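PDB 5HAB: ribonuclease J from Methanolobus psychrophilus R15, which probably degrades RNA as an exoribonuclease of the metallo-beta-lactamase and beta-CASP family. Local coordinates for residues 106-111 with 430-435. The protein carries 1 engineered substitution. Residues are numbered along the deposited sequence; the frame is centred on the assembly and turned at random.
Engineered in segment 106-111: Ala106 (natural residue His). With nucleotides of chain D.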
ATOM      1  N   ALA B 106      27.625  14.253  -4.036  1.00 32.64           N
ATOM      2  CA  ALA B 106      26.926  13.374  -3.099  1.00 36.64           C
ATOM      3  C   ALA B 106      27.439  11.949  -3.272  1.00 40.38           C
ATOM      4  O   ALA B 106      28.024  11.626  -4.309  1.00 35.63           O
ATOM      5  CB  ALA B 106      25.424  13.437  -3.314  1.00 36.47           C
ATOM      6  N   LEU B 107      27.201  11.097  -2.276  1.00 39.28           N
ATOM      7  CA  LEU B 107      27.811   9.763  -2.237  1.00 40.97           C
ATOM      8  C   LEU B 107      27.381   8.822  -3.358  1.00 33.42           C
ATOM      9  O   LEU B 107      28.075   7.853  -3.651  1.00 44.60           O
ATOM     10  CB  LEU B 107      27.536   9.071  -0.900  1.00 37.90           C
ATOM     11  CG  LEU B 107      28.322   9.521   0.334  1.00 50.02           C
ATOM     12  CD1 LEU B 107      28.060   8.564   1.482  1.00 51.12           C
ATOM     13  CD2 LEU B 107      29.807   9.596   0.036  1.00 47.82           C
ATOM     14  N   ASP B 108      26.232   9.077  -3.971  1.00 34.26           N
ATOM     15  CA  ASP B 108      25.795   8.208  -5.053  1.00 35.44           C
ATOM     16  C   ASP B 108      26.495   8.611  -6.353  1.00 40.33           C
ATOM     17  O   ASP B 108      26.266   8.007  -7.399  1.00 36.46           O
ATOM     18  CB  ASP B 108      24.271   8.242  -5.211  1.00 23.53           C
ATOM     19  CG  ASP B 108      23.773   9.539  -5.801  1.00 39.89           C
ATOM     20  OD1 ASP B 108      24.210  10.619  -5.351  1.00 49.05           O
ATOM     21  OD2 ASP B 108      22.945   9.472  -6.729  1.00 36.75           O
ATOM     22  N   HIS B 109      27.368   9.616  -6.274  1.00 35.43           N
ATOM     23  CA  HIS B 109      28.212   9.980  -7.408  1.00 37.46           C
ATOM     24  C   HIS B 109      29.717   9.946  -7.114  1.00 36.69           C
ATOM     25  O   HIS B 109      30.513   9.720  -8.021  1.00 48.26           O
ATOM     26  CB  HIS B 109      27.836  11.367  -7.926  1.00 29.82           C
ATOM     27  CG  HIS B 109      26.659  11.360  -8.846  1.00 34.84           C
ATOM     28  ND1 HIS B 109      26.329  12.435  -9.644  1.00 36.14           N
ATOM     29  CD2 HIS B 109      25.729  10.408  -9.091  1.00 33.42           C
ATOM     30  CE1 HIS B 109      25.244  12.143 -10.341  1.00 40.40           C
ATOM     31  NE2 HIS B 109      24.861  10.920 -10.023  1.00 31.61           N
ATOM     32  N   ILE B 110      30.123  10.158  -5.865  1.00 32.02           N
ATOM     33  CA  ILE B 110      31.553  10.143  -5.556  1.00 36.55           C
ATOM     34  C   ILE B 110      31.904   9.175  -4.438  1.00 35.23           C
ATOM     35  O   ILE B 110      33.066   9.073  -4.058  1.00 43.77           O
ATOM     36  CB  ILE B 110      32.078  11.551  -5.202  1.00 35.20           C
ATOM     37  CG1 ILE B 110      31.538  12.010  -3.844  1.00 39.74           C
ATOM     38  CG2 ILE B 110      31.758  12.542  -6.311  1.00 30.23           C
ATOM     39  CD1 ILE B 110      32.273  13.208  -3.277  1.00 42.84           C
ATOM     40  N   GLY B 111      30.915   8.455  -3.922  1.00 29.21           N
ATOM     41  CA  GLY B 111      31.143   7.554  -2.804  1.00 27.16           C
ATOM     42  C   GLY B 111      32.147   6.437  -3.043  1.00 38.21           C
ATOM     43  O   GLY B 111      32.752   5.933  -2.097  1.00 48.34           O
ATOM     44  N   PRO B 430      17.821   5.117 -20.206  1.00 32.78           N
ATOM     45  CA  PRO B 430      17.531   5.428 -18.804  1.00 28.00           C
ATOM     46  C   PRO B 430      18.563   4.838 -17.857  1.00 26.78           C
ATOM     47  O   PRO B 430      19.087   3.756 -18.104  1.00 28.90           O
ATOM     48  CB  PRO B 430      16.146   4.800 -18.581  1.00 23.24           C
ATOM     49  CG  PRO B 430      16.064   3.700 -19.587  1.00 27.85           C
ATOM     50  CD  PRO B 430      16.824   4.203 -20.793  1.00 28.65           C
ATOM     51  N   ALA B 431      18.839   5.557 -16.776  1.00 26.64           N
ATOM     52  CA  ALA B 431      19.864   5.170 -15.814  1.00 27.86           C
ATOM     53  C   ALA B 431      19.417   5.547 -14.401  1.00 22.86           C
ATOM     54  O   ALA B 431      18.312   6.059 -14.220  1.00 30.18           O
ATOM     55  CB  ALA B 431      21.180   5.843 -16.153  1.00 22.47           C
ATOM     56  N   HIS B 432      20.280   5.314 -13.415  1.00 22.51           N
ATOM     57  CA  HIS B 432      20.006   5.694 -12.022  1.00 25.61           C
ATOM     58  C   HIS B 432      18.702   5.107 -11.497  1.00 28.28           C
ATOM     59  O   HIS B 432      17.845   5.838 -11.002  1.00 30.65           O
ATOM     60  CB  HIS B 432      19.952   7.221 -11.864  1.00 19.76           C
ATOM     61  CG  HIS B 432      21.294   7.880 -11.783  1.00 38.37           C
ATOM     62  ND1 HIS B 432      22.346   7.538 -12.606  1.00 41.76           N
ATOM     63  CD2 HIS B 432      21.752   8.866 -10.976  1.00 32.79           C
ATOM     64  CE1 HIS B 432      23.397   8.284 -12.306  1.00 29.32           C
ATOM     65  NE2 HIS B 432      23.060   9.101 -11.323  1.00 32.03           N
ATOM     66  N   GLY B 433      18.551   3.793 -11.588  1.00 28.13           N
ATOM     67  CA  GLY B 433      17.373   3.162 -11.030  1.00 27.69           C
ATOM     68  C   GLY B 433      17.261   1.681 -11.307  1.00 38.42           C
ATOM     69  O   GLY B 433      18.139   1.076 -11.924  1.00 27.07           O
ATOM     70  N   THR B 434      16.168   1.099 -10.828  1.00 27.86           N
ATOM     71  CA  THR B 434      15.860  -0.301 -11.066  1.00 23.69           C
ATOM     72  C   THR B 434      15.305  -0.471 -12.468  1.00 18.35           C
ATOM     73  O   THR B 434      15.036   0.514 -13.157  1.00 25.39           O
ATOM     74  CB  THR B 434      14.844  -0.824 -10.055  1.00 21.67           C
ATOM     75  OG1 THR B 434      13.661  -0.018 -10.132  1.00 28.98           O
ATOM     76  CG2 THR B 434      15.422  -0.742  -8.631  1.00 21.72           C
ATOM     77  N   ILE B 435      15.132  -1.715 -12.896  1.00 21.86           N
ATOM     78  CA  ILE B 435      14.497  -1.966 -14.180  1.00 27.90           C
ATOM     79  C   ILE B 435      13.030  -1.505 -14.149  1.00 29.24           C
ATOM     80  O   ILE B 435      12.487  -1.102 -15.174  1.00 29.82           O
ATOM     81  CB  ILE B 435      14.643  -3.451 -14.598  1.00 29.34           C
ATOM     82  CG1 ILE B 435      14.121  -3.658 -16.032  1.00 23.66           C
ATOM     83  CG2 ILE B 435      13.974  -4.387 -13.584  1.00 20.68           C
ATOM     84  CD1 ILE B 435      14.370  -5.053 -16.582  1.00 29.99           C
TER
ATOM     85  P     A D   3      24.677  12.015   0.821  1.00109.59           P
ATOM     86  OP1   A D   3      25.332  13.246   1.335  1.00102.20           O
ATOM     87  OP2   A D   3      24.605  11.785  -0.643  1.00 93.67           O
ATOM     88  O5'   A D   3      25.394  10.748   1.471  1.00104.14           O
ATOM     89  C5'   A D   3      25.813  10.755   2.830  1.00109.30           C
ATOM     90  C4'   A D   3      24.763  10.170   3.742  1.00114.64           C
ATOM     91  O4'   A D   3      24.750   8.722   3.645  1.00113.57           O
ATOM     92  C3'   A D   3      24.943  10.436   5.227  1.00115.68           C
ATOM     93  O3'   A D   3      24.502  11.728   5.603  1.00107.50           O
ATOM     94  C2'   A D   3      24.139   9.311   5.870  1.00113.44           C
ATOM     95  O2'   A D   3      22.753   9.625   5.876  1.00109.74           O
ATOM     96  C1'   A D   3      24.370   8.161   4.885  1.00114.76           C
ATOM     97  N9    A D   3      25.404   7.212   5.343  1.00111.11           N
ATOM     98  C8    A D   3      26.745   7.164   5.043  1.00103.43           C
ATOM     99  N7    A D   3      27.381   6.172   5.625  1.00 96.14           N
ATOM    100  C5    A D   3      26.393   5.521   6.355  1.00115.14           C
ATOM    101  C6    A D   3      26.411   4.388   7.195  1.00115.85           C
ATOM    102  N6    A D   3      27.507   3.670   7.456  1.00111.25           N
ATOM    103  N1    A D   3      25.245   4.010   7.767  1.00116.55           N
ATOM    104  C2    A D   3      24.141   4.722   7.511  1.00102.03           C
ATOM    105  N3    A D   3      23.998   5.799   6.744  1.00104.36           N
ATOM    106  C4    A D   3      25.173   6.152   6.189  1.00115.78           C
ATOM    107  P     A D   2      20.301  10.453  -3.353  1.00 98.83           P
ATOM    108  OP1   A D   2      19.938  11.176  -4.600  1.00 76.93           O
ATOM    109  OP2   A D   2      21.529   9.621  -3.308  1.00 88.39           O
ATOM    110  O5'   A D   2      20.367  11.535  -2.182  1.00109.11           O
ATOM    111  C5'   A D   2      21.513  11.635  -1.348  1.00 98.54           C
ATOM    112  C4'   A D   2      21.166  11.478   0.112  1.00101.81           C
ATOM    113  O4'   A D   2      20.090  10.516   0.264  1.00100.23           O
ATOM    114  C3'   A D   2      22.283  10.943   0.998  1.00103.80           C
ATOM    115  O3'   A D   2      23.184  11.956   1.414  1.00104.27           O
ATOM    116  C2'   A D   2      21.529  10.284   2.147  1.00104.07           C
ATOM    117  O2'   A D   2      21.137  11.245   3.114  1.00 93.84           O
ATOM    118  C1'   A D   2      20.278   9.759   1.440  1.00103.06           C
ATOM    119  N9    A D   2      20.378   8.334   1.069  1.00106.89           N
ATOM    120  C8    A D   2      20.328   7.802  -0.197  1.00 89.54           C
ATOM    121  N7    A D   2      20.415   6.495  -0.231  1.00 93.75           N
ATOM    122  C5    A D   2      20.516   6.137   1.106  1.00 96.50           C
ATOM    123  C6    A D   2      20.638   4.887   1.738  1.00 95.24           C
ATOM    124  N6    A D   2      20.681   3.726   1.076  1.00 83.05           N
ATOM    125  N1    A D   2      20.717   4.876   3.088  1.00100.53           N
ATOM    126  C2    A D   2      20.674   6.045   3.746  1.00101.28           C
ATOM    127  N3    A D   2      20.560   7.281   3.264  1.00 90.75           N
ATOM    128  C4    A D   2      20.480   7.258   1.921  1.00100.97           C
TER
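Asp108 and the imidazole of His109 meet His432, just past strand 427-431, while the residues just before them meet the RNA. Engineered Ala106, a histidine in the natural protein, occupies the N-cap position of helix 107-110, and its CB lies 3.2 Å from OP2 of nucleotide A3 of chain D. Its carbonyl oxygen accepts from both His109 N and Ile110 N, closing the first turn. At that helix start Leu107 N donates to OP2 of A3 of chain D (3.1 Å), and the greasy CD1 of Leu107 rests against C5' of A3 of chain D at 3.4 Å. Asp108 places CG between its backbone N and carbonyl carbon (chi1 72°); its carboxylate lies near the phosphate of A2 of chain D, with OD2 4.5 Å from His432 CD2. OD2 also lies close to Asp196 OD2, a clustering of carboxylates that would suit a metal site. Ala106 replaces the second histidine of the HxHxDH motif of metallo-beta-lactamase-fold nucleases; in relatives its natural histidines and aspartate, with later residues probably including His432 and Asp196, bind two metals. Here His109 NE2 and His432 NE2 bond each other directly (2.9 Å, 159°), and either could be the donor. Imidazole suits both positions, since its NE2 can donate or accept. Each NE2 approaches the other ring at its edge, and the planes stand nearly perpendicular, at 86°. The ring of His109 also stacks on His104, while His432 touches Asp196 and Glu228. Branched Ile110 packs instead on Ile134 and Gln137 of helix 128-138, and side-chain-free Gly111 sits snugly beside Leu107 O, which its N bonds at 2.9 Å.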